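PDB 6KBH: cytochrome P450 monooxygenase from Rhodococcus sp. ECU0066, which probably uses reducing electrons, carried by its own FMN and 2Fe-2S cluster to a heme, to drive monooxygenation of organic substrates. Local coordinates for residues L295-C309 and L407-L419. Residues are numbered along the deposited sequence; the frame is centred on the assembly and turned at random.
Sequences LRLLLEHRDVWEEIC and LEELTRRLPHMEL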
ATOM      1  N   LEU A 295      13.537 -13.126  -0.711  1.00 67.56           N
ATOM      2  CA  LEU A 295      14.982 -13.189  -0.517  1.00 79.19           C
ATOM      3  C   LEU A 295      15.670 -13.933  -1.658  1.00 93.79           C
ATOM      4  O   LEU A 295      16.721 -13.497  -2.141  1.00 97.67           O
ATOM      5  CB  LEU A 295      15.298 -13.830   0.828  1.00 82.28           C
ATOM      6  CG  LEU A 295      15.441 -12.785   1.931  1.00 80.49           C
ATOM      7  CD1 LEU A 295      15.311 -13.426   3.292  1.00 82.58           C
ATOM      8  CD2 LEU A 295      16.771 -12.067   1.789  1.00 87.13           C
ATOM      9  N   ARG A 296      15.096 -15.052  -2.109  1.00 77.24           N
ATOM     10  CA  ARG A 296      15.639 -15.718  -3.290  1.00 83.19           C
ATOM     11  C   ARG A 296      15.552 -14.805  -4.509  1.00 79.97           C
ATOM     12  O   ARG A 296      16.521 -14.660  -5.261  1.00 90.84           O
ATOM     13  CB  ARG A 296      14.900 -17.036  -3.543  1.00 88.79           C
ATOM     14  CG  ARG A 296      15.628 -18.012  -4.467  1.00 91.45           C
ATOM     15  CD  ARG A 296      15.198 -17.823  -5.915  1.00 91.69           C
ATOM     16  NE  ARG A 296      15.754 -18.823  -6.826  1.00104.08           N
ATOM     17  CZ  ARG A 296      15.032 -19.750  -7.449  1.00103.68           C
ATOM     18  NH1 ARG A 296      13.721 -19.813  -7.254  1.00 98.99           N
ATOM     19  NH2 ARG A 296      15.615 -20.612  -8.273  1.00 95.57           N
ATOM     20  N   LEU A 297      14.397 -14.167  -4.710  1.00 75.93           N
ATOM     21  CA  LEU A 297      14.216 -13.292  -5.867  1.00 80.90           C
ATOM     22  C   LEU A 297      15.202 -12.131  -5.850  1.00 89.38           C
ATOM     23  O   LEU A 297      15.730 -11.740  -6.898  1.00 82.34           O
ATOM     24  CB  LEU A 297      12.780 -12.777  -5.901  1.00 76.82           C
ATOM     25  CG  LEU A 297      12.460 -11.634  -6.863  1.00 80.72           C
ATOM     26  CD1 LEU A 297      12.661 -12.072  -8.300  1.00 78.30           C
ATOM     27  CD2 LEU A 297      11.040 -11.141  -6.643  1.00 84.24           C
ATOM     28  N   LEU A 298      15.457 -11.559  -4.670  1.00 92.00           N
ATOM     29  CA  LEU A 298      16.369 -10.423  -4.579  1.00 91.68           C
ATOM     30  C   LEU A 298      17.813 -10.854  -4.797  1.00 96.07           C
ATOM     31  O   LEU A 298      18.525 -10.270  -5.619  1.00102.66           O
ATOM     32  CB  LEU A 298      16.216  -9.732  -3.226  1.00 96.42           C
ATOM     33  CG  LEU A 298      15.105  -8.690  -3.135  1.00 88.08           C
ATOM     34  CD1 LEU A 298      14.855  -8.345  -1.689  1.00 83.80           C
ATOM     35  CD2 LEU A 298      15.473  -7.448  -3.929  1.00 93.79           C
ATOM     36  N   LEU A 299      18.266 -11.877  -4.070  1.00 89.59           N
ATOM     37  CA  LEU A 299      19.646 -12.324  -4.212  1.00 91.77           C
ATOM     38  C   LEU A 299      19.954 -12.865  -5.605  1.00 92.33           C
ATOM     39  O   LEU A 299      21.124 -13.142  -5.894  1.00 99.73           O
ATOM     40  CB  LEU A 299      19.959 -13.379  -3.152  1.00 86.60           C
ATOM     41  CG  LEU A 299      19.808 -12.896  -1.709  1.00 95.75           C
ATOM     42  CD1 LEU A 299      20.091 -14.023  -0.732  1.00 94.64           C
ATOM     43  CD2 LEU A 299      20.712 -11.700  -1.441  1.00 89.15           C
ATOM     44  N   GLU A 300      18.945 -13.018  -6.467  1.00 96.48           N
ATOM     45  CA  GLU A 300      19.187 -13.384  -7.859  1.00 89.13           C
ATOM     46  C   GLU A 300      19.582 -12.172  -8.693  1.00 97.18           C
ATOM     47  O   GLU A 300      20.522 -12.246  -9.493  1.00 92.07           O
ATOM     48  CB  GLU A 300      17.948 -14.056  -8.451  1.00 90.28           C
ATOM     49  CG  GLU A 300      17.774 -15.506  -8.037  1.00 99.49           C
ATOM     50  CD  GLU A 300      16.634 -16.183  -8.768  1.00104.26           C
ATOM     51  OE1 GLU A 300      15.815 -15.467  -9.386  1.00107.61           O
ATOM     52  OE2 GLU A 300      16.563 -17.429  -8.734  1.00 99.85           O
ATOM     53  N   HIS A 301      18.871 -11.056  -8.531  1.00104.95           N
ATOM     54  CA  HIS A 301      19.274  -9.767  -9.093  1.00 95.81           C
ATOM     55  C   HIS A 301      19.962  -9.007  -7.964  1.00101.54           C
ATOM     56  O   HIS A 301      19.315  -8.317  -7.180  1.00108.19           O
ATOM     57  CB  HIS A 301      18.082  -8.976  -9.628  1.00 91.39           C
ATOM     58  CG  HIS A 301      17.096  -9.783 -10.415  1.00 94.34           C
ATOM     59  ND1 HIS A 301      16.144 -10.585  -9.821  1.00 86.40           N
ATOM     60  CD2 HIS A 301      16.882  -9.871 -11.750  1.00 84.23           C
ATOM     61  CE1 HIS A 301      15.403 -11.150 -10.757  1.00 84.37           C
ATOM     62  NE2 HIS A 301      15.830 -10.734 -11.936  1.00 87.09           N
ATOM     63  N   ARG A 302      21.285  -9.128  -7.866  1.00107.19           N
ATOM     64  CA  ARG A 302      21.938  -8.551  -6.696  1.00109.56           C
ATOM     65  C   ARG A 302      22.115  -7.038  -6.792  1.00106.39           C
ATOM     66  O   ARG A 302      22.333  -6.392  -5.760  1.00104.61           O
ATOM     67  CB  ARG A 302      23.294  -9.209  -6.437  1.00106.54           C
ATOM     68  CG  ARG A 302      23.679  -9.118  -4.967  1.00108.14           C
ATOM     69  CD  ARG A 302      25.148  -9.355  -4.705  1.00103.20           C
ATOM     70  NE  ARG A 302      25.528  -8.820  -3.400  1.00115.17           N
ATOM     71  CZ  ARG A 302      25.552  -9.537  -2.283  1.00116.87           C
ATOM     72  NH1 ARG A 302      25.203 -10.811  -2.317  1.00112.55           N
ATOM     73  NH2 ARG A 302      25.910  -8.980  -1.133  1.00112.48           N
ATOM     74  N   ASP A 303      22.032  -6.455  -7.990  1.00105.24           N
ATOM     75  CA  ASP A 303      22.103  -5.000  -8.093  1.00102.41           C
ATOM     76  C   ASP A 303      20.938  -4.351  -7.358  1.00107.65           C
ATOM     77  O   ASP A 303      21.126  -3.412  -6.575  1.00106.05           O
ATOM     78  CB  ASP A 303      22.123  -4.570  -9.560  1.00101.64           C
ATOM     79  CG  ASP A 303      21.032  -5.230 -10.378  1.00113.46           C
ATOM     80  OD1 ASP A 303      20.588  -6.334  -9.995  1.00111.05           O
ATOM     81  OD2 ASP A 303      20.617  -4.643 -11.399  1.00112.70           O
ATOM     82  N   VAL A 304      19.722  -4.852  -7.586  1.00105.95           N
ATOM     83  CA  VAL A 304      18.567  -4.326  -6.871  1.00102.53           C
ATOM     84  C   VAL A 304      18.635  -4.709  -5.396  1.00 98.37           C
ATOM     85  O   VAL A 304      18.112  -3.989  -4.536  1.00116.71           O
ATOM     86  CB  VAL A 304      17.265  -4.802  -7.544  1.00 97.24           C
ATOM     87  CG1 VAL A 304      17.191  -6.293  -7.568  1.00104.75           C
ATOM     88  CG2 VAL A 304      16.068  -4.263  -6.832  1.00 97.02           C
ATOM     89  N   TRP A 305      19.285  -5.827  -5.073  1.00 95.61           N
ATOM     90  CA  TRP A 305      19.567  -6.133  -3.675  1.00101.17           C
ATOM     91  C   TRP A 305      20.398  -5.028  -3.037  1.00102.23           C
ATOM     92  O   TRP A 305      20.047  -4.503  -1.974  1.00102.79           O
ATOM     93  CB  TRP A 305      20.287  -7.477  -3.565  1.00 98.38           C
ATOM     94  CG  TRP A 305      21.110  -7.620  -2.319  1.00 94.29           C
ATOM     95  CD1 TRP A 305      22.448  -7.378  -2.188  1.00 99.52           C
ATOM     96  CD2 TRP A 305      20.654  -8.053  -1.033  1.00 88.13           C
ATOM     97  NE1 TRP A 305      22.850  -7.627  -0.899  1.00 97.68           N
ATOM     98  CE2 TRP A 305      21.769  -8.045  -0.170  1.00 91.77           C
ATOM     99  CE3 TRP A 305      19.412  -8.447  -0.526  1.00 86.13           C
ATOM    100  CZ2 TRP A 305      21.678  -8.413   1.169  1.00 93.99           C
ATOM    101  CZ3 TRP A 305      19.325  -8.814   0.805  1.00 83.31           C
ATOM    102  CH2 TRP A 305      20.451  -8.793   1.636  1.00 94.45           C
ATOM    103  N   GLU A 306      21.508  -4.659  -3.682  1.00103.38           N
ATOM    104  CA  GLU A 306      22.385  -3.633  -3.131  1.00106.62           C
ATOM    105  C   GLU A 306      21.704  -2.271  -3.084  1.00104.61           C
ATOM    106  O   GLU A 306      22.057  -1.429  -2.250  1.00 91.66           O
ATOM    107  CB  GLU A 306      23.671  -3.554  -3.953  1.00103.17           C
ATOM    108  CG  GLU A 306      24.758  -4.516  -3.509  1.00105.99           C
ATOM    109  CD  GLU A 306      25.807  -4.729  -4.580  1.00113.73           C
ATOM    110  OE1 GLU A 306      26.046  -3.787  -5.367  1.00116.41           O
ATOM    111  OE2 GLU A 306      26.385  -5.834  -4.643  1.00106.23           O
ATOM    112  N   GLU A 307      20.738  -2.033  -3.973  1.00100.75           N
ATOM    113  CA  GLU A 307      19.973  -0.793  -3.918  1.00100.48           C
ATOM    114  C   GLU A 307      19.202  -0.688  -2.608  1.00105.20           C
ATOM    115  O   GLU A 307      19.218   0.356  -1.946  1.00102.59           O
ATOM    116  CB  GLU A 307      19.024  -0.706  -5.111  1.00 93.86           C
ATOM    117  CG  GLU A 307      19.627  -0.032  -6.327  1.00103.38           C
ATOM    118  CD  GLU A 307      18.596   0.264  -7.395  1.00112.19           C
ATOM    119  OE1 GLU A 307      17.512  -0.352  -7.361  1.00119.04           O
ATOM    120  OE2 GLU A 307      18.868   1.114  -8.269  1.00115.05           O
ATOM    121  N   ILE A 308      18.516  -1.767  -2.222  1.00107.99           N
ATOM    122  CA  ILE A 308      17.831  -1.794  -0.932  1.00104.96           C
ATOM    123  C   ILE A 308      18.828  -1.592   0.201  1.00102.03           C
ATOM    124  O   ILE A 308      18.523  -0.948   1.213  1.00103.93           O
ATOM    125  CB  ILE A 308      17.047  -3.112  -0.775  1.00104.04           C
ATOM    126  CG1 ILE A 308      15.912  -3.189  -1.797  1.00 96.46           C
ATOM    127  CG2 ILE A 308      16.490  -3.243   0.629  1.00101.67           C
ATOM    128  CD1 ILE A 308      15.111  -4.473  -1.717  1.00 98.42           C
ATOM    129  N   CYS A 309      20.042  -2.126   0.044  1.00104.61           N
ATOM    130  CA  CYS A 309      21.068  -1.951   1.065  1.00101.28           C
ATOM    131  C   CYS A 309      21.503  -0.496   1.184  1.00107.62           C
ATOM    132  O   CYS A 309      21.891  -0.057   2.274  1.00111.11           O
ATOM    133  CB  CYS A 309      22.270  -2.842   0.755  1.00110.30           C
ATOM    134  SG  CYS A 309      21.887  -4.611   0.720  1.00110.85           S
ATOM    135  N   LEU A 407      13.165  -7.917   5.760  1.00 92.89           N
ATOM    136  CA  LEU A 407      14.004  -7.390   4.704  1.00 96.37           C
ATOM    137  C   LEU A 407      14.666  -6.069   5.070  1.00102.70           C
ATOM    138  O   LEU A 407      15.454  -5.557   4.272  1.00112.20           O
ATOM    139  CB  LEU A 407      13.190  -7.227   3.417  1.00101.20           C
ATOM    140  CG  LEU A 407      13.964  -6.919   2.133  1.00105.83           C
ATOM    141  CD1 LEU A 407      14.991  -8.012   1.846  1.00114.64           C
ATOM    142  CD2 LEU A 407      13.027  -6.712   0.955  1.00101.73           C
ATOM    143  N   GLU A 408      14.397  -5.480   6.235  1.00 99.62           N
ATOM    144  CA  GLU A 408      15.314  -4.387   6.528  1.00101.25           C
ATOM    145  C   GLU A 408      16.486  -4.861   7.375  1.00 99.48           C
ATOM    146  O   GLU A 408      17.624  -4.464   7.111  1.00100.72           O
ATOM    147  CB  GLU A 408      14.606  -3.185   7.176  1.00101.52           C
ATOM    148  CG  GLU A 408      14.010  -3.343   8.550  1.00105.65           C
ATOM    149  CD  GLU A 408      14.040  -2.029   9.326  1.00102.16           C
ATOM    150  OE1 GLU A 408      15.136  -1.445   9.472  1.00104.90           O
ATOM    151  OE2 GLU A 408      12.974  -1.588   9.800  1.00 94.46           O
ATOM    152  N   GLU A 409      16.254  -5.759   8.335  1.00101.58           N
ATOM    153  CA  GLU A 409      17.360  -6.237   9.157  1.00106.78           C
ATOM    154  C   GLU A 409      18.397  -6.985   8.327  1.00109.01           C
ATOM    155  O   GLU A 409      19.604  -6.806   8.528  1.00113.45           O
ATOM    156  CB  GLU A 409      16.854  -7.127  10.288  1.00101.74           C
ATOM    157  CG  GLU A 409      17.965  -7.430  11.277  1.00109.61           C
ATOM    158  CD  GLU A 409      17.490  -8.062  12.564  1.00117.69           C
ATOM    159  OE1 GLU A 409      16.323  -8.494  12.631  1.00117.65           O
ATOM    160  OE2 GLU A 409      18.294  -8.108  13.522  1.00120.44           O
ATOM    161  N   LEU A 410      17.953  -7.835   7.397  1.00100.58           N
ATOM    162  CA  LEU A 410      18.910  -8.610   6.612  1.00103.43           C
ATOM    163  C   LEU A 410      19.632  -7.749   5.583  1.00104.66           C
ATOM    164  O   LEU A 410      20.751  -8.082   5.178  1.00109.42           O
ATOM    165  CB  LEU A 410      18.210  -9.789   5.937  1.00104.49           C
ATOM    166  CG  LEU A 410      17.409 -10.697   6.874  1.00102.00           C
ATOM    167  CD1 LEU A 410      16.619 -11.705   6.074  1.00 96.32           C
ATOM    168  CD2 LEU A 410      18.312 -11.397   7.881  1.00 94.67           C
ATOM    169  N   THR A 411      19.018  -6.649   5.143  1.00100.78           N
ATOM    170  CA  THR A 411      19.740  -5.702   4.299  1.00106.69           C
ATOM    171  C   THR A 411      20.604  -4.756   5.119  1.00108.57           C
ATOM    172  O   THR A 411      21.624  -4.268   4.622  1.00115.01           O
ATOM    173  CB  THR A 411      18.772  -4.896   3.438  1.00110.34           C
ATOM    174  OG1 THR A 411      17.945  -4.075   4.277  1.00106.42           O
ATOM    175  CG2 THR A 411      17.915  -5.829   2.600  1.00103.36           C
ATOM    176  N   ARG A 412      20.208  -4.474   6.360  1.00109.08           N
ATOM    177  CA  ARG A 412      21.043  -3.660   7.235  1.00111.58           C
ATOM    178  C   ARG A 412      22.304  -4.413   7.632  1.00109.55           C
ATOM    179  O   ARG A 412      23.423  -3.986   7.327  1.00116.93           O
ATOM    180  CB  ARG A 412      20.257  -3.252   8.481  1.00113.29           C
ATOM    181  CG  ARG A 412      19.217  -2.178   8.247  1.00112.64           C
ATOM    182  CD  ARG A 412      19.785  -0.791   8.442  1.00117.17           C
ATOM    183  NE  ARG A 412      18.721   0.206   8.497  1.00117.86           N
ATOM    184  CZ  ARG A 412      17.905   0.372   9.534  1.00120.67           C
ATOM    185  NH1 ARG A 412      18.032  -0.389  10.613  1.00122.40           N
ATOM    186  NH2 ARG A 412      16.963   1.303   9.494  1.00111.39           N
ATOM    187  N   ARG A 413      22.136  -5.554   8.298  1.00104.78           N
ATOM    188  CA  ARG A 413      23.262  -6.214   8.943  1.00112.91           C
ATOM    189  C   ARG A 413      24.122  -6.991   7.952  1.00116.52           C
ATOM    190  O   ARG A 413      25.354  -6.956   8.043  1.00123.72           O
ATOM    191  CB  ARG A 413      22.751  -7.130  10.058  1.00109.56           C
ATOM    192  CG  ARG A 413      22.085  -6.363  11.192  1.00108.13           C
ATOM    193  CD  ARG A 413      21.337  -7.262  12.162  1.00106.12           C
ATOM    194  NE  ARG A 413      22.223  -8.097  12.964  1.00114.05           N
ATOM    195  CZ  ARG A 413      21.820  -8.834  13.994  1.00114.65           C
ATOM    196  NH1 ARG A 413      20.546  -8.834  14.358  1.00109.52           N
ATOM    197  NH2 ARG A 413      22.696  -9.566  14.668  1.00119.06           N
ATOM    198  N   LEU A 414      23.511  -7.695   6.998  1.00109.43           N
ATOM    199  CA  LEU A 414      24.235  -8.583   6.087  1.00110.74           C
ATOM    200  C   LEU A 414      24.012  -8.206   4.626  1.00109.80           C
ATOM    201  O   LEU A 414      23.455  -8.996   3.853  1.00108.83           O
ATOM    202  CB  LEU A 414      23.832 -10.038   6.320  1.00112.07           C
ATOM    203  CG  LEU A 414      23.653 -10.536   7.756  1.00115.61           C
ATOM    204  CD1 LEU A 414      23.528 -12.047   7.793  1.00109.77           C
ATOM    205  CD2 LEU A 414      24.829 -10.102   8.589  1.00121.00           C
ATOM    206  N   PRO A 415      24.457  -7.018   4.200  1.00108.50           N
ATOM    207  CA  PRO A 415      24.386  -6.696   2.766  1.00109.84           C
ATOM    208  C   PRO A 415      25.362  -7.500   1.930  1.00108.14           C
ATOM    209  O   PRO A 415      25.139  -7.655   0.724  1.00114.13           O
ATOM    210  CB  PRO A 415      24.723  -5.197   2.718  1.00108.14           C
ATOM    211  CG  PRO A 415      24.681  -4.727   4.141  1.00112.15           C
ATOM    212  CD  PRO A 415      25.062  -5.914   4.958  1.00110.33           C
ATOM    213  N   HIS A 416      26.437  -8.009   2.533  1.00107.12           N
ATOM    214  CA  HIS A 416      27.432  -8.835   1.863  1.00114.89           C
ATOM    215  C   HIS A 416      27.023 -10.305   1.788  1.00119.77           C
ATOM    216  O   HIS A 416      27.877 -11.177   1.575  1.00111.79           O
ATOM    217  CB  HIS A 416      28.780  -8.695   2.573  1.00109.84           C
ATOM    218  CG  HIS A 416      28.780  -9.226   3.971  1.00108.52           C
ATOM    219  ND1 HIS A 416      27.783  -8.935   4.877  1.00112.42           N
ATOM    220  CD2 HIS A 416      29.656 -10.027   4.622  1.00116.68           C
ATOM    221  CE1 HIS A 416      28.042  -9.538   6.023  1.00116.93           C
ATOM    222  NE2 HIS A 416      29.174 -10.205   5.895  1.00117.54           N
ATOM    223  N   MET A 417      25.738 -10.586   1.972  1.00118.42           N
ATOM    224  CA  MET A 417      25.216 -11.940   1.878  1.00110.41           C
ATOM    225  C   MET A 417      24.871 -12.269   0.432  1.00113.82           C
ATOM    226  O   MET A 417      24.294 -11.446  -0.284  1.00111.51           O
ATOM    227  CB  MET A 417      23.980 -12.080   2.765  1.00108.05           C
ATOM    228  CG  MET A 417      23.143 -13.317   2.516  1.00112.50           C
ATOM    229  SD  MET A 417      21.445 -13.112   3.091  1.00113.78           S
ATOM    230  CE  MET A 417      21.675 -13.181   4.865  1.00 95.78           C
ATOM    231  N   GLU A 418      25.229 -13.477  -0.002  1.00115.43           N
ATOM    232  CA  GLU A 418      24.882 -13.926  -1.344  1.00113.27           C
ATOM    233  C   GLU A 418      24.405 -15.369  -1.294  1.00109.31           C
ATOM    234  O   GLU A 418      24.608 -16.085  -0.311  1.00108.90           O
ATOM    235  CB  GLU A 418      26.055 -13.793  -2.329  1.00113.66           C
ATOM    236  CG  GLU A 418      27.246 -14.678  -2.036  1.00117.75           C
ATOM    237  CD  GLU A 418      28.379 -14.484  -3.026  1.00122.12           C
ATOM    238  OE1 GLU A 418      28.237 -13.644  -3.940  1.00128.05           O
ATOM    239  OE2 GLU A 418      29.414 -15.173  -2.891  1.00116.31           O
ATOM    240  N   LEU A 419      23.761 -15.779  -2.382  1.00108.47           N
ATOM    241  CA  LEU A 419      23.273 -17.143  -2.502  1.00109.40           C
ATOM    242  C   LEU A 419      24.423 -18.102  -2.776  1.00109.54           C
ATOM    243  O   LEU A 419      25.332 -17.802  -3.556  1.00114.65           O
ATOM    244  CB  LEU A 419      22.244 -17.240  -3.630  1.00103.25           C
ATOM    245  CG  LEU A 419      20.799 -16.858  -3.318  1.00 95.78           C
ATOM    246  CD1 LEU A 419      19.981 -16.788  -4.599  1.00 89.92           C
ATOM    247  CD2 LEU A 419      20.200 -17.850  -2.350  1.00100.65           C
TER
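Leu419 lays its isobutyl group against Leu299, the two side chains crossing obliquely, with CG of Leu419 3.6 Å from CB of Leu299. Leu299 CD1 also comes near Met417 SD, at 4.2 Å. The other methyl, CD2, rests over one face of the Trp305 ring near its rim, and Cys309 SG lies over the opposite face. Trp305 has its CG anti to the backbone N (chi1 156°), which carries the indole toward the turn of residues 414-417. There NE1 donates to Pro415 O at 2.8 Å, with the oxygen in the ring plane. This turn follows the end of helix 396-413 in the P450 domain. That helix comes after the heme-ligating cysteine, as helix L does in P450s, and its 407-413 part runs at 93° to helix 302-309. A serine in place of Trp305 would probably leave Pro415 O without this donor and open a gap between Leu299 and Cys309. Arg302 sends its extended side chain to the same turn. Its NH1 lies by Met417 O, too close for the bond to be trusted in detail, and Trp305 NE1 lies over one guanidinium face. Glu306 OE2 takes a weak hydrogen bond from Arg302 NE within a salt bridge, whereas Glu418 is paired with Arg442. Back in helix 396-413, Thr411 CG2 meets Ile308 CG2 at 3.6 Å.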